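Local atomic coordinates of carboxylesterase (Est-2) (Archaeoglobus fulgidus, PDB entry 5FRD), a protein that probably hydrolyses carboxylic esters as a member of the alpha/beta hydrolase family, and binds coenzyme A in the vicinity of its active site. Residues A[5-10]-A[77-82]; A[109-114]-A[190-195]; A[140-145]-A[200-205]; A[123-128]-A[164-169]. All coordinates share one frame; numbering follows the deposited sequence. Where two conformers were deposited one is given.

Contact 1. Residues A[5-10]-A[77-82]; sequences VFIDVD and KKTVGK
I7 and K78 meet through aliphatic carbons. CD1 of I7 reaches CD of K78 at 4.1 Å, the two side chains crossing obliquely. In I7 CG1 takes the crowded position between the backbone N and the carbonyl carbon (chi1 66°), and the chain then runs on extended to CD1. CG2 of the same residue approaches CG2 of T79 at 4.5 Å, a looser touch. V9 CG2 lies 4.3 Å from K78 CE, again a loose approach.

The polar part is indirect. No hydrogen bond joins the two segments; instead, a water donates to D8 O at 2.9 Å and accepts from K78 NZ, also at 2.9 Å. CE of K78 comes within 3.4 Å of D8 O, and the bend at chi4 (-68°) turns NZ to the water. K78 was deposited in two conformers, so the bridge is established for one of them. The carboxylate of D8 is not a direct partner: its OD2 stands 6.4 Å from K78 NZ and accepts from the backbone N of G11. T79 likewise turns its hydroxyl back to its own helix, where OG1 bonds to S75 O.

Only 186 Å² is buried, consistent with a surface contact. It sets the outermost strand 3-9 against the end of helix 65-79. On one side the strand pairs with strand 12-18; V9 packs on the preceding turns of the helix, at Y71, E74 and S75, while T79 rests on Y47 of strand 47-49.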
# COMPACT_ATOMS: atom_id res chain seq x y z
N VAL A 5 2.47 -7.16 -17.08
CA VAL A 5 3.52 -6.54 -17.91
C VAL A 5 4.82 -6.57 -17.16
O VAL A 5 4.87 -6.79 -15.95
CB VAL A 5 3.19 -5.11 -18.33
CG1 VAL A 5 1.93 -5.10 -19.19
CG2 VAL A 5 3.04 -4.20 -17.13
N PHE A 6 5.90 -6.32 -17.90
CA PHE A 6 7.24 -6.29 -17.33
C PHE A 6 7.96 -5.08 -17.86
O PHE A 6 7.85 -4.77 -19.04
CB PHE A 6 8.00 -7.57 -17.72
CG PHE A 6 7.40 -8.82 -17.13
CD1 PHE A 6 6.38 -9.49 -17.79
CD2 PHE A 6 7.83 -9.27 -15.90
CE1 PHE A 6 5.81 -10.63 -17.21
CE2 PHE A 6 7.26 -10.42 -15.34
CZ PHE A 6 6.26 -11.07 -16.00
N ILE A 7 8.73 -4.46 -16.99
CA ILE A 7 9.62 -3.33 -17.30
C ILE A 7 10.96 -3.61 -16.66
O ILE A 7 11.14 -4.57 -15.89
CB ILE A 7 9.05 -1.98 -16.79
CG1 ILE A 7 9.00 -1.93 -15.27
CG2 ILE A 7 7.71 -1.71 -17.44
CD1 ILE A 7 8.62 -0.58 -14.73
N ASP A 8 11.95 -2.77 -16.99
CA ASP A 8 13.28 -2.87 -16.40
C ASP A 8 13.60 -1.59 -15.67
O ASP A 8 13.42 -0.51 -16.22
CB ASP A 8 14.32 -3.09 -17.50
CG ASP A 8 15.72 -3.24 -16.92
OD1 ASP A 8 16.03 -4.35 -16.42
OD2 ASP A 8 16.48 -2.25 -16.92
N VAL A 9 14.04 -1.72 -14.42
CA VAL A 9 14.53 -0.61 -13.64
C VAL A 9 15.99 -0.89 -13.25
O VAL A 9 16.25 -1.68 -12.36
CB VAL A 9 13.68 -0.34 -12.38
CG1 VAL A 9 14.27 0.80 -11.55
CG2 VAL A 9 12.24 -0.02 -12.80
N ASP A 10 16.93 -0.21 -13.95
CA ASP A 10 18.38 -0.39 -13.71
C ASP A 10 18.82 -1.85 -13.70
O ASP A 10 19.62 -2.26 -12.86
CB ASP A 10 18.77 0.25 -12.38
CG ASP A 10 18.41 1.71 -12.31
OD1 ASP A 10 18.24 2.34 -13.37
OD2 ASP A 10 18.31 2.22 -11.17
N LYS A 77 6.91 6.26 -13.45
CA LYS A 77 7.33 7.08 -14.59
C LYS A 77 7.26 6.32 -15.91
O LYS A 77 6.83 6.88 -16.92
CB LYS A 77 8.76 7.59 -14.37
CG LYS A 77 8.88 8.68 -13.33
CD LYS A 77 10.35 8.93 -13.00
CE LYS A 77 10.52 9.97 -11.91
NZ LYS A 77 11.95 10.17 -11.55
N LYS A 78 7.63 5.03 -15.90
CA LYS A 78 7.69 4.20 -17.12
C LYS A 78 6.35 3.66 -17.58
O LYS A 78 6.23 3.14 -18.68
CB LYS A 78 8.65 3.02 -16.91
CG LYS A 78 10.13 3.43 -16.88
CD LYS A 78 11.02 2.28 -16.44
CE LYS A 78 12.43 2.71 -16.10
NZ LYS A 78 13.17 3.18 -17.30
N THR A 79 5.32 3.74 -16.72
CA THR A 79 4.02 3.19 -17.05
C THR A 79 2.97 4.25 -17.28
O THR A 79 2.35 4.29 -18.34
CB THR A 79 3.55 2.18 -15.96
OG1 THR A 79 3.61 2.80 -14.68
CG2 THR A 79 4.39 0.93 -15.98
N VAL A 80 2.77 5.12 -16.30
CA VAL A 80 1.73 6.16 -16.35
C VAL A 80 2.25 7.60 -16.34
O VAL A 80 1.49 8.50 -16.67
CB VAL A 80 0.67 5.96 -15.24
CG1 VAL A 80 -0.19 4.73 -15.56
CG2 VAL A 80 1.31 5.81 -13.88
N GLY A 81 3.51 7.81 -16.01
CA GLY A 81 4.10 9.15 -16.04
C GLY A 81 3.85 9.92 -14.78
O GLY A 81 4.80 10.28 -14.09
N LYS A 82 2.57 10.18 -14.52
CA LYS A 82 2.10 10.79 -13.28
C LYS A 82 0.85 10.04 -12.85
O LYS A 82 0.13 9.51 -13.66
CB LYS A 82 1.78 12.26 -13.45
CG LYS A 82 2.94 13.08 -13.97
CD LYS A 82 2.58 14.55 -13.95
CE LYS A 82 3.68 15.41 -14.57
NZ LYS A 82 4.85 15.60 -13.66
O HOH W 1 13.61 0.75 -18.77

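Contact 2. Residues A[109-114]-A[190-195]; sequences LVLVGT and VPTLVI
L109 and L193 are joined by one of five backbone hydrogen bonds that alternate in direction between the segments: L109 N to P191 O, L193 N to L109 O, L111 N to L193 O, I195 N to L111 O, and G113 N to I195 O. All have ordinary sheet lengths, from 2.9 Å (L193 N to L109 O) to 3.0 Å (G113 N to I195 O). Between them CA-H groups approach four of these carbonyls, as T192 CA does L109 O at 3.2 Å. Strand directions differ by 12°, which makes the pairing parallel. These are adjacent strands of the central alpha/beta hydrolase sheet, 106-112 being flanked on its other edge by 83-88 and 192-197 by 218-223.

Side chains pack outward on both faces. On that of V110, L193 and I195, V110 CG1 meets I195 CD1 at 4.0 Å, and V110 CG2 lies 4.1 Å from L193 CB, the two side chains side by side and pointing the same way; F238 and F245 of helix 235-249 cover this face. On that of L109 and L111, L111 CD1 touches T192 CG2 at 4.1 Å, with F211 of helix 205-214 packed on L111 and V194. Just ahead of strand 192-197, V190 CG2 meets L109 CG at 4.2 Å, their side chains at about a right angle.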
# COMPACT_ATOMS: atom_id res chain seq x y z
N LEU A 109 -2.52 11.44 -3.35
CA LEU A 109 -2.10 10.32 -2.52
C LEU A 109 -3.31 9.66 -1.92
O LEU A 109 -4.23 10.36 -1.49
CB LEU A 109 -1.20 10.80 -1.40
CG LEU A 109 0.25 11.12 -1.72
CD1 LEU A 109 0.95 11.68 -0.50
CD2 LEU A 109 1.00 9.86 -2.14
N VAL A 110 -3.33 8.34 -1.87
CA VAL A 110 -4.36 7.57 -1.19
C VAL A 110 -3.61 6.70 -0.22
O VAL A 110 -2.86 5.81 -0.60
CB VAL A 110 -5.24 6.81 -2.15
CG1 VAL A 110 -6.29 6.03 -1.35
CG2 VAL A 110 -5.87 7.71 -3.18
N LEU A 111 -3.76 6.97 1.07
CA LEU A 111 -3.05 6.32 2.14
C LEU A 111 -4.04 5.36 2.80
O LEU A 111 -5.02 5.80 3.40
CB LEU A 111 -2.54 7.34 3.14
CG LEU A 111 -1.56 8.35 2.55
CD1 LEU A 111 -1.24 9.40 3.60
CD2 LEU A 111 -0.28 7.67 2.04
N VAL A 112 -3.79 4.08 2.66
CA VAL A 112 -4.71 3.03 3.08
C VAL A 112 -4.04 2.19 4.15
O VAL A 112 -2.99 1.59 3.92
CB VAL A 112 -5.09 2.11 1.90
CG1 VAL A 112 -6.17 1.14 2.35
CG2 VAL A 112 -5.54 2.90 0.66
N GLY A 113 -4.66 2.08 5.34
CA GLY A 113 -4.12 1.20 6.36
C GLY A 113 -2.61 1.40 6.55
O GLY A 113 -1.81 0.45 6.42
N THR A 114 -2.20 2.62 6.84
CA THR A 114 -0.80 2.95 6.94
C THR A 114 -0.57 3.96 8.04
O THR A 114 -1.41 4.10 8.92
CB THR A 114 -0.28 3.35 5.53
OG1 THR A 114 1.15 3.46 5.55
CG2 THR A 114 -0.88 4.63 5.04
N VAL A 190 -0.59 17.86 -2.13
CA VAL A 190 -1.54 17.30 -3.08
C VAL A 190 -2.79 16.81 -2.37
O VAL A 190 -2.73 16.54 -1.15
CB VAL A 190 -0.93 16.16 -3.95
CG1 VAL A 190 0.17 16.69 -4.84
CG2 VAL A 190 -0.45 14.99 -3.12
N PRO A 191 -3.90 16.66 -3.10
CA PRO A 191 -5.08 16.08 -2.50
C PRO A 191 -4.77 14.69 -1.97
O PRO A 191 -4.05 13.92 -2.62
CB PRO A 191 -6.10 16.03 -3.63
CG PRO A 191 -5.62 17.09 -4.59
CD PRO A 191 -4.14 17.04 -4.51
N THR A 192 -5.35 14.35 -0.84
CA THR A 192 -5.07 13.10 -0.16
C THR A 192 -6.40 12.49 0.30
O THR A 192 -7.28 13.18 0.81
CB THR A 192 -4.09 13.33 1.00
OG1 THR A 192 -2.82 13.82 0.49
CG2 THR A 192 -3.76 12.07 1.73
N LEU A 193 -6.51 11.19 0.12
CA LEU A 193 -7.61 10.39 0.64
C LEU A 193 -7.02 9.41 1.62
O LEU A 193 -6.00 8.76 1.31
CB LEU A 193 -8.34 9.66 -0.48
CG LEU A 193 -9.51 8.76 -0.06
CD1 LEU A 193 -10.63 9.61 0.54
CD2 LEU A 193 -10.00 8.00 -1.25
N VAL A 194 -7.59 9.35 2.82
CA VAL A 194 -7.06 8.49 3.89
C VAL A 194 -8.15 7.47 4.19
O VAL A 194 -9.29 7.87 4.49
CB VAL A 194 -6.69 9.31 5.14
CG1 VAL A 194 -6.13 8.44 6.23
CG2 VAL A 194 -5.71 10.44 4.79
N ILE A 195 -7.85 6.18 4.04
CA ILE A 195 -8.84 5.14 4.15
C ILE A 195 -8.39 4.12 5.18
O ILE A 195 -7.24 3.66 5.13
CB ILE A 195 -9.09 4.39 2.82
CG1 ILE A 195 -9.55 5.34 1.71
CG2 ILE A 195 -10.10 3.28 3.00
CD1 ILE A 195 -9.67 4.70 0.32

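Contact 3. Residues A[140-145]-A[200-205]; sequences LSMAFA and DKLTPL. With COA (coenzyme A), chain C.
D200 faces M142 through its flat carboxylate, OD1 lying 4.0 Å from M142 O, two acceptors without a bond between them. Donors from its own loop meet this group from above its plane: T203 N reaches OD1 at 2.9 Å with a nearly straight N-H (179°), and T203 OG1 donates to OD2 at 2.8 Å. The other flat group, the F144 ring, has L140 O of its own segment at its edge, in plane. The bond from T203 N makes an Asx motif, which curls the loop round the acid. OD2 of D200 also bonds to ND1 of H228. An alanine in place of D200 would probably leave T203 N, T203 OG1 and H228 ND1 without this acceptor and set the loop free to shift.

One hydrogen bond spans the segments: K201 N donates to M142 O at 3.2 Å, in the carbonyl plane. Around it the packing is apolar. M142 CB sits 3.8 Å from L202 CG, the side chains crossing at about a right angle, and A143 CB is equally near L202 CD1. The bend of M142 at chi3 (75°) turns CE to coenzyme A, 4.0 Å from its C6P.

The loop backbone also holds the ligand: N4P of coenzyme A donates to L202 O at 2.9 Å. R117 and L121 supply further hydrogen bonds to it. With S89 and H228, D200 matches the geometry of a Ser-His-Asp triad, as in other alpha/beta hydrolases. The same short loop thus probably orients the histidine through its acid while holding the pantetheine arm through a carbonyl two residues on.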
# COMPACT_ATOMS: atom_id res chain seq x y z
N LEU A 140 -2.55 -11.64 11.46
CA LEU A 140 -3.78 -11.70 10.68
C LEU A 140 -5.05 -11.53 11.50
O LEU A 140 -6.06 -11.01 10.98
CB LEU A 140 -3.81 -12.98 9.84
CG LEU A 140 -2.74 -12.95 8.73
CD1 LEU A 140 -2.93 -14.14 7.82
CD2 LEU A 140 -2.73 -11.70 7.87
N SER A 141 -4.99 -11.87 12.80
CA SER A 141 -6.09 -11.56 13.70
C SER A 141 -6.35 -10.05 13.83
O SER A 141 -7.45 -9.63 14.16
CB SER A 141 -5.87 -12.16 15.11
OG SER A 141 -4.90 -11.46 15.86
N MET A 142 -5.31 -9.26 13.57
CA MET A 142 -5.35 -7.81 13.63
C MET A 142 -5.59 -7.15 12.27
O MET A 142 -5.68 -5.93 12.18
CB MET A 142 -4.02 -7.32 14.19
CG MET A 142 -3.77 -7.79 15.63
SD MET A 142 -2.11 -7.51 16.25
CE MET A 142 -2.18 -5.76 16.52
N ALA A 143 -5.72 -7.99 11.23
CA ALA A 143 -5.82 -7.54 9.83
C ALA A 143 -7.12 -7.86 9.12
O ALA A 143 -7.40 -7.26 8.08
CB ALA A 143 -4.68 -8.10 9.01
N PHE A 144 -7.91 -8.80 9.65
CA PHE A 144 -9.18 -9.22 9.05
C PHE A 144 -10.26 -9.12 10.09
O PHE A 144 -10.04 -9.48 11.26
CB PHE A 144 -9.07 -10.67 8.58
CG PHE A 144 -8.34 -10.84 7.29
CD1 PHE A 144 -8.98 -10.65 6.09
CD2 PHE A 144 -6.99 -11.18 7.27
CE1 PHE A 144 -8.32 -10.81 4.89
CE2 PHE A 144 -6.35 -11.37 6.07
CZ PHE A 144 -7.01 -11.19 4.88
N ALA A 145 -11.43 -8.69 9.65
CA ALA A 145 -12.61 -8.63 10.53
C ALA A 145 -13.22 -10.00 10.70
O ALA A 145 -13.91 -10.25 11.70
CB ALA A 145 -13.61 -7.67 9.96
N ASP A 200 -9.44 -2.10 11.94
CA ASP A 200 -7.99 -2.30 11.74
C ASP A 200 -7.22 -2.13 13.06
O ASP A 200 -7.28 -1.05 13.68
CB ASP A 200 -7.51 -1.27 10.69
CG ASP A 200 -6.08 -1.51 10.20
OD1 ASP A 200 -5.27 -2.16 10.87
OD2 ASP A 200 -5.78 -1.00 9.09
N LYS A 201 -6.46 -3.15 13.46
CA LYS A 201 -5.64 -3.08 14.67
C LYS A 201 -4.15 -2.98 14.39
O LYS A 201 -3.35 -2.72 15.29
CB LYS A 201 -5.94 -4.28 15.58
CG LYS A 201 -7.37 -4.25 16.09
CD LYS A 201 -7.62 -5.11 17.30
CE LYS A 201 -7.49 -4.40 18.64
NZ LYS A 201 -7.12 -5.36 19.72
N LEU A 202 -3.73 -3.18 13.14
CA LEU A 202 -2.34 -3.01 12.78
C LEU A 202 -2.00 -1.54 12.58
O LEU A 202 -0.92 -1.08 12.95
CB LEU A 202 -1.98 -3.82 11.53
CG LEU A 202 -1.98 -5.34 11.70
CD1 LEU A 202 -1.82 -6.03 10.37
CD2 LEU A 202 -0.86 -5.73 12.68
N THR A 203 -2.90 -0.83 11.90
CA THR A 203 -2.74 0.61 11.64
C THR A 203 -4.11 1.20 11.98
O THR A 203 -4.98 1.31 11.16
CB THR A 203 -2.34 0.89 10.17
OG1 THR A 203 -3.24 0.25 9.27
CG2 THR A 203 -0.95 0.39 9.87
N PRO A 204 -4.29 1.55 13.26
CA PRO A 204 -5.64 1.87 13.72
C PRO A 204 -6.11 3.27 13.35
O PRO A 204 -5.38 4.05 12.70
CB PRO A 204 -5.53 1.70 15.24
CG PRO A 204 -4.11 1.98 15.53
CD PRO A 204 -3.33 1.45 14.36
N LEU A 205 -7.32 3.60 13.77
CA LEU A 205 -7.93 4.88 13.45
C LEU A 205 -7.02 6.05 13.75
O LEU A 205 -6.91 6.95 12.93
CB LEU A 205 -9.23 5.03 14.22
CG LEU A 205 -9.96 6.35 14.06
CD1 LEU A 205 -10.39 6.56 12.60
CD2 LEU A 205 -11.17 6.39 14.97
N1A COA C . 0.45 7.84 13.95
C2A COA C . 0.16 8.55 15.05
N3A COA C . 0.74 8.29 16.23
C4A COA C . 1.66 7.30 16.34
C5A COA C . 2.03 6.49 15.20
C6A COA C . 1.38 6.83 13.95
N6A COA C . 1.66 6.11 12.84
N7A COA C . 2.94 5.58 15.59
C8A COA C . 3.15 5.82 16.89
N9A COA C . 2.38 6.84 17.33
C1B COA C . 2.34 7.33 18.72
C2B COA C . 1.65 6.30 19.56
O2B COA C . 0.24 6.48 19.49
C3B COA C . 2.29 6.53 20.92
O3B COA C . 1.61 7.61 21.56
P3B COA C . 1.21 7.57 23.13
O7A COA C . 2.57 7.50 23.79
O8A COA C . 0.35 6.33 23.25
O9A COA C . 0.44 8.86 23.32
C4B COA C . 3.71 6.94 20.58
O4B COA C . 3.66 7.45 19.23
C5B COA C . 4.73 5.82 20.68
O5B COA C . 4.33 4.74 19.81
P1A COA C . 5.41 3.83 19.06
O1A COA C . 6.47 4.64 18.46
O2A COA C . 4.59 2.94 18.13
O3A COA C . 6.15 2.92 20.17
P2A COA C . 5.53 2.00 21.33
O4A COA C . 6.77 1.35 21.88
O5A COA C . 4.58 2.80 22.17
O6A COA C . 4.59 0.89 20.63
CBP COA C . 3.95 -0.98 19.33
CCP COA C . 5.12 -0.11 19.77
CDP COA C . 4.49 -2.02 18.35
CEP COA C . 3.37 -1.68 20.58
CAP COA C . 2.89 -0.09 18.65
OAP COA C . 3.49 0.68 17.58
C9P COA C . 1.72 -0.90 18.11
O9P COA C . 0.95 -1.44 18.87
N8P COA C . 1.59 -0.94 16.77
C7P COA C . 0.43 -1.54 16.09
C6P COA C . 0.61 -3.01 15.74
C5P COA C . 1.58 -3.37 14.63
O5P COA C . 2.43 -4.26 14.81
N4P COA C . 1.43 -2.74 13.46
C3P COA C . 2.21 -3.07 12.29
C2P COA C . 2.46 -1.83 11.48
S1P COA C . 3.30 -2.29 9.95

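Contact 4. Residues A[123-128]-A[164-169]; sequences EILEGL and VLHLDL
L125, L128 and L169 form the tightly packed half of this contact, where aliphatic side chains pack against one another. CD1 of L125 lies 3.8 Å from CB of L169, the two side chains sliding past each other in opposite directions. L169 CD1 meets L128 CD1 and I124 CG2, each at 4.0 Å, and the L169 side chain lies at about a right angle to both. L128 branches between neighbours: its CD1 touches L169 and H166, while CD2 reaches CD2 of L165 at 4.1 Å.

H166 marks the change to the watery side. Its CG is anti to the backbone N (chi1 -178°), and the CD2 edge of the ring meets L125, whose carbonyl O lies in the ring plane, 3.1 Å from CD2. L125 CD1 approaches the same CD2 at 3.7 Å. Beyond, a water sits 2.7 Å from H166 NE2 and donates to E126 OE2 at 2.8 Å, bridging the two segments in the given one of two E126 conformers; OE1 of E126 pairs with K129. An alanine in place of H166 would probably leave this water without its ring nitrogen and open a gap beside L125.

Both segments belong to the helical region inserted between strands 106-112 and 192-197, the position of the cap in many alpha/beta hydrolases. I124 lies about 4 Å at nearest atoms from coenzyme A, consistent with a cap that borders the ligand pocket.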
# COMPACT_ATOMS: atom_id res chain seq x y z
N GLU A 123 6.19 -9.30 19.36
CA GLU A 123 5.61 -10.67 19.29
C GLU A 123 5.37 -11.15 17.83
O GLU A 123 5.37 -12.35 17.55
CB GLU A 123 4.31 -10.69 20.09
CG GLU A 123 3.71 -12.07 20.31
CD GLU A 123 2.59 -12.09 21.35
OE1 GLU A 123 2.16 -11.01 21.80
OE2 GLU A 123 2.12 -13.20 21.71
N ILE A 124 5.12 -10.22 16.91
CA ILE A 124 5.04 -10.57 15.49
C ILE A 124 6.46 -10.63 14.95
O ILE A 124 6.86 -11.63 14.39
CB ILE A 124 4.18 -9.55 14.68
CG1 ILE A 124 2.71 -9.54 15.14
CG2 ILE A 124 4.25 -9.85 13.17
CD1 ILE A 124 1.82 -8.43 14.59
N LEU A 125 7.22 -9.54 15.06
CA LEU A 125 8.45 -9.40 14.33
C LEU A 125 9.49 -10.43 14.79
O LEU A 125 10.11 -11.07 13.95
CB LEU A 125 8.93 -7.92 14.42
CG LEU A 125 10.14 -7.50 13.61
CD1 LEU A 125 9.92 -7.70 12.12
CD2 LEU A 125 10.48 -6.05 13.91
N GLU A 126 9.63 -10.62 16.11
CA GLU A 126 10.56 -11.61 16.66
C GLU A 126 9.95 -13.02 16.61
O GLU A 126 10.67 -14.01 16.50
CB GLU A 126 10.96 -11.28 18.11
CG GLU A 126 11.69 -9.96 18.35
CD GLU A 126 12.80 -9.69 17.34
OE1 GLU A 126 13.88 -10.32 17.45
OE2 GLU A 126 12.59 -8.85 16.45
N GLY A 127 8.63 -13.11 16.68
CA GLY A 127 7.92 -14.38 16.61
C GLY A 127 8.06 -15.09 15.25
O GLY A 127 7.99 -16.32 15.16
N LEU A 128 8.32 -14.33 14.18
CA LEU A 128 8.46 -14.93 12.86
C LEU A 128 9.73 -15.78 12.65
O LEU A 128 9.73 -16.64 11.76
CB LEU A 128 8.48 -13.90 11.76
CG LEU A 128 7.17 -13.24 11.45
CD1 LEU A 128 7.44 -12.00 10.62
CD2 LEU A 128 6.22 -14.18 10.74
N VAL A 164 10.62 -13.02 3.39
CA VAL A 164 10.34 -11.69 2.82
C VAL A 164 9.40 -10.89 3.73
O VAL A 164 9.57 -9.69 3.87
CB VAL A 164 9.80 -11.78 1.37
CG1 VAL A 164 9.32 -10.44 0.83
CG2 VAL A 164 10.91 -12.27 0.45
N LEU A 165 8.42 -11.54 4.35
CA LEU A 165 7.53 -10.85 5.27
C LEU A 165 8.34 -10.24 6.40
O LEU A 165 8.11 -9.08 6.76
CB LEU A 165 6.49 -11.81 5.82
CG LEU A 165 5.55 -11.30 6.88
CD1 LEU A 165 4.70 -10.14 6.38
CD2 LEU A 165 4.66 -12.41 7.43
N HIS A 166 9.27 -10.99 6.96
CA HIS A 166 10.09 -10.46 8.05
C HIS A 166 10.97 -9.31 7.56
O HIS A 166 11.06 -8.27 8.25
CB HIS A 166 10.94 -11.57 8.68
CG HIS A 166 11.76 -11.10 9.83
ND1 HIS A 166 13.08 -10.75 9.70
CD2 HIS A 166 11.43 -10.90 11.12
CE1 HIS A 166 13.54 -10.35 10.87
NE2 HIS A 166 12.57 -10.44 11.75
N LEU A 167 11.56 -9.41 6.38
CA LEU A 167 12.35 -8.30 5.84
C LEU A 167 11.51 -7.05 5.66
O LEU A 167 11.92 -5.95 6.06
CB LEU A 167 12.99 -8.66 4.51
CG LEU A 167 14.10 -9.72 4.55
CD1 LEU A 167 14.52 -10.05 3.12
CD2 LEU A 167 15.30 -9.25 5.36
N ASP A 168 10.33 -7.21 5.09
CA ASP A 168 9.42 -6.07 4.86
C ASP A 168 9.00 -5.43 6.18
O ASP A 168 8.96 -4.22 6.30
CB ASP A 168 8.13 -6.55 4.14
CG ASP A 168 8.34 -6.93 2.69
OD1 ASP A 168 9.38 -6.61 2.07
OD2 ASP A 168 7.39 -7.59 2.12
N LEU A 169 8.62 -6.24 7.16
CA LEU A 169 8.19 -5.72 8.46
C LEU A 169 9.34 -5.05 9.19
O LEU A 169 9.12 -4.10 9.93
CB LEU A 169 7.56 -6.80 9.32
CG LEU A 169 6.19 -7.28 8.83
CD1 LEU A 169 5.77 -8.47 9.69
CD2 LEU A 169 5.14 -6.20 8.90
O HOH W 2 13.57 -9.03 13.78

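Overall arrangement
From the N terminus, contact 1 closes first, bringing the end of helix 65-79 back against edge strand 3-9, and it finishes before the others begin. Contact 2 opens next, on strand 106-112, ahead of a long, largely helical insertion. Contact 4 opens and closes wholly within that insertion, tying 123-128 to 164-169; contact 2 then closes on strand 192-197. Contact 3 closes last and crosses both: 140-145, still within the insertion, meets the loop after strand 192-197. Contacts 2 and 3 touch at G113 O and T203 OG1, a probable hydrogen bond at 3.2 Å; contacts 3 and 4 meet through L202 and I124. Contact 3 thus joins the sheet to the cap-like helices, while contact 1 stands about 32 Å from it, centre to centre.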